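Local coordinates for protein glutathione S-transferase (Lodderomyces elongisporus, PDB 4IVF) that binds glutathione, with two molecules per subunit, and is probably a glutathione transferase of the Ure2p-like type, at residues Y105-Y110 with Y168-R173. Residues are numbered along the deposited sequence; the frame is centred on the assembly and turned at random.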
loop_
_atom_site.group_PDB
_atom_site.type_symbol
_atom_site.label_atom_id
_atom_site.label_comp_id
_atom_site.label_asym_id
_atom_site.label_seq_id
_atom_site.Cartn_x
_atom_site.Cartn_y
_atom_site.Cartn_z
ATOM N N TYR F 105 -7.920 0.808 -12.735
ATOM C CA TYR F 105 -7.315 -0.283 -11.980
ATOM C C TYR F 105 -5.788 -0.435 -12.119
ATOM O O TYR F 105 -5.110 -0.747 -11.140
ATOM C CB TYR F 105 -8.074 -1.593 -12.231
ATOM C CG TYR F 105 -9.442 -1.527 -11.604
ATOM C CD1 TYR F 105 -9.595 -1.557 -10.217
ATOM C CD2 TYR F 105 -10.581 -1.365 -12.387
ATOM C CE1 TYR F 105 -10.861 -1.472 -9.629
ATOM C CE2 TYR F 105 -11.847 -1.277 -11.813
ATOM C CZ TYR F 105 -11.979 -1.328 -10.437
ATOM O OH TYR F 105 -13.234 -1.229 -9.881
ATOM N N LYS F 106 -5.239 -0.214 -13.309
ATOM C CA LYS F 106 -3.784 -0.241 -13.434
ATOM C C LYS F 106 -3.153 0.883 -12.591
ATOM O O LYS F 106 -2.093 0.692 -12.030
ATOM C CB LYS F 106 -3.306 -0.127 -14.892
ATOM C CG LYS F 106 -3.739 -1.270 -15.827
ATOM C CD LYS F 106 -3.440 -2.671 -15.290
ATOM C CE LYS F 106 -1.958 -2.967 -15.162
ATOM N NZ LYS F 106 -1.704 -4.427 -14.883
ATOM N N THR F 107 -3.806 2.043 -12.534
ATOM C CA THR F 107 -3.351 3.155 -11.706
ATOM C C THR F 107 -3.290 2.700 -10.259
ATOM O O THR F 107 -2.313 2.950 -9.543
ATOM C CB THR F 107 -4.306 4.369 -11.808
ATOM O OG1 THR F 107 -4.188 4.954 -13.109
ATOM C CG2 THR F 107 -3.959 5.431 -10.765
ATOM N N LEU F 108 -4.337 1.997 -9.857
ATOM C CA LEU F 108 -4.452 1.466 -8.512
ATOM C C LEU F 108 -3.356 0.426 -8.243
ATOM O O LEU F 108 -2.719 0.439 -7.186
ATOM C CB LEU F 108 -5.843 0.864 -8.304
ATOM C CG LEU F 108 -6.343 0.811 -6.865
ATOM C CD1 LEU F 108 -6.443 2.224 -6.298
ATOM C CD2 LEU F 108 -7.691 0.091 -6.791
ATOM N N GLU F 109 -3.129 -0.467 -9.202
ATOM C CA GLU F 109 -2.067 -1.454 -9.051
ATOM C C GLU F 109 -0.682 -0.818 -8.856
ATOM O O GLU F 109 0.117 -1.290 -8.061
ATOM C CB GLU F 109 -2.042 -2.408 -10.244
ATOM C CG GLU F 109 -0.791 -3.274 -10.301
ATOM C CD GLU F 109 -0.778 -4.193 -11.506
ATOM O OE1 GLU F 109 -1.860 -4.409 -12.094
ATOM O OE2 GLU F 109 0.309 -4.703 -11.857
ATOM N N TYR F 110 -0.388 0.251 -9.582
ATOM C CA TYR F 110 0.942 0.837 -9.491
ATOM C C TYR F 110 1.066 1.765 -8.269
ATOM O O TYR F 110 2.131 1.858 -7.645
ATOM C CB TYR F 110 1.312 1.536 -10.802
ATOM C CG TYR F 110 1.383 0.589 -11.987
ATOM C CD1 TYR F 110 1.732 -0.752 -11.817
ATOM C CD2 TYR F 110 1.106 1.036 -13.279
ATOM C CE1 TYR F 110 1.794 -1.620 -12.914
ATOM C CE2 TYR F 110 1.162 0.184 -14.371
ATOM C CZ TYR F 110 1.506 -1.138 -14.184
ATOM O OH TYR F 110 1.553 -1.973 -15.271
ATOM N N TYR F 168 4.386 8.382 -18.965
ATOM C CA TYR F 168 3.477 8.179 -17.838
ATOM C C TYR F 168 3.433 6.713 -17.434
ATOM O O TYR F 168 3.555 5.828 -18.270
ATOM C CB TYR F 168 2.065 8.615 -18.220
ATOM C CG TYR F 168 1.985 9.944 -18.929
ATOM C CD1 TYR F 168 2.079 11.127 -18.221
ATOM C CD2 TYR F 168 1.808 10.014 -20.304
ATOM C CE1 TYR F 168 1.999 12.336 -18.842
ATOM C CE2 TYR F 168 1.731 11.233 -20.948
ATOM C CZ TYR F 168 1.821 12.396 -20.206
ATOM O OH TYR F 168 1.745 13.629 -20.818
ATOM N N LEU F 169 3.235 6.450 -16.150
ATOM C CA LEU F 169 3.048 5.073 -15.713
ATOM C C LEU F 169 1.786 4.453 -16.301
ATOM O O LEU F 169 1.765 3.265 -16.629
ATOM C CB LEU F 169 2.977 5.006 -14.198
ATOM C CG LEU F 169 4.291 5.278 -13.481
ATOM C CD1 LEU F 169 4.082 5.207 -11.961
ATOM C CD2 LEU F 169 5.334 4.276 -13.952
ATOM N N VAL F 170 0.722 5.239 -16.418
ATOM C CA VAL F 170 -0.515 4.725 -17.015
ATOM C C VAL F 170 -1.089 5.653 -18.078
ATOM O O VAL F 170 -1.434 6.801 -17.797
ATOM C CB VAL F 170 -1.604 4.436 -15.961
ATOM C CG1 VAL F 170 -2.831 3.839 -16.626
ATOM C CG2 VAL F 170 -1.086 3.494 -14.898
ATOM N N GLY F 171 -1.189 5.141 -19.303
ATOM C CA GLY F 171 -1.826 5.854 -20.398
ATOM C C GLY F 171 -1.214 7.185 -20.797
ATOM O O GLY F 171 0.005 7.305 -20.951
ATOM N N ASP F 172 -2.071 8.189 -20.954
ATOM C CA ASP F 172 -1.668 9.499 -21.458
ATOM C C ASP F 172 -1.721 10.609 -20.409
ATOM O O ASP F 172 -1.816 11.782 -20.741
ATOM C CB ASP F 172 -2.562 9.889 -22.638
ATOM C CG ASP F 172 -4.039 9.965 -22.258
ATOM O OD1 ASP F 172 -4.421 9.443 -21.189
ATOM O OD2 ASP F 172 -4.826 10.546 -23.038
ATOM N N ARG F 173 -1.672 10.257 -19.139
ATOM C CA ARG F 173 -1.725 11.298 -18.126
ATOM C C ARG F 173 -0.982 10.884 -16.868
ATOM O O ARG F 173 -0.843 9.697 -16.582
ATOM C CB ARG F 173 -3.183 11.660 -17.806
ATOM C CG ARG F 173 -3.923 10.625 -16.963
ATOM C CD ARG F 173 -5.435 10.671 -17.195
ATOM N NE ARG F 173 -5.740 10.372 -18.590
ATOM C CZ ARG F 173 -6.961 10.275 -19.104
ATOM N NH1 ARG F 173 -8.037 10.436 -18.341
ATOM N NH2 ARG F 173 -7.099 10.008 -20.396
#
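In the all-helical C-terminal domain of this GST-fold protein, V170 of the loop leading into helix 176-185 packs against K106, T107 and Y110 on one side of helix 102-131. The contact is made by van der Waals packing, with no hydrogen bond between the two segments. CG2 of V170 carries most of it, lying at the edge of the Y110 ring, near the ring plane, 3.7 Å from CD2. The same methyl is 4.1 Å from the backbone C of K106; K106 CB lies near it too, while the end of the side chain leads away to E109. V170 CG1 stands anti to the backbone N (chi1 -177°) and, like CG2, lies 3.9 Å from T107 OG1, where the two side chains cross at about a right angle. T107 OG1 is hydrogen-bonded to the carbonyl oxygen of E103, one turn earlier; V170 makes only van der Waals contact with it. Y110 CE2 also comes within 3.9 Å of the carbonyl oxygen of L169, obliquely to the ring, and L169 CB is 4.5 Å from Y110 CD2, a looser contact.

The run from G171 to D178 (Gly-Asp-Arg-Tyr-Thr-Val-Ala-Asp) fits the conserved GST pattern of a loop glycine followed by a Thr/Ser-x-x-Asp motif, here T175 to D178, consistent with a capping box opening helix 176-185. Through OD2, D178 accepts from L169 N and so ties the loop to the start of that helix, and the L169 side chain continues the packing onto F154, I157 and L158 of helix 137-159. From V170 to R173 the chain makes a type II' turn, with G171 at positive phi (61°). R173 NH2 lies 2.8 Å from D172 OD1, and NE reaches the same oxygen, a side-on grip. On helix 102-131, K106 NZ forms a salt bridge with E109 OE1 (2.8 Å), and both atoms also bond to backbone of the second subunit, at V74 and S76.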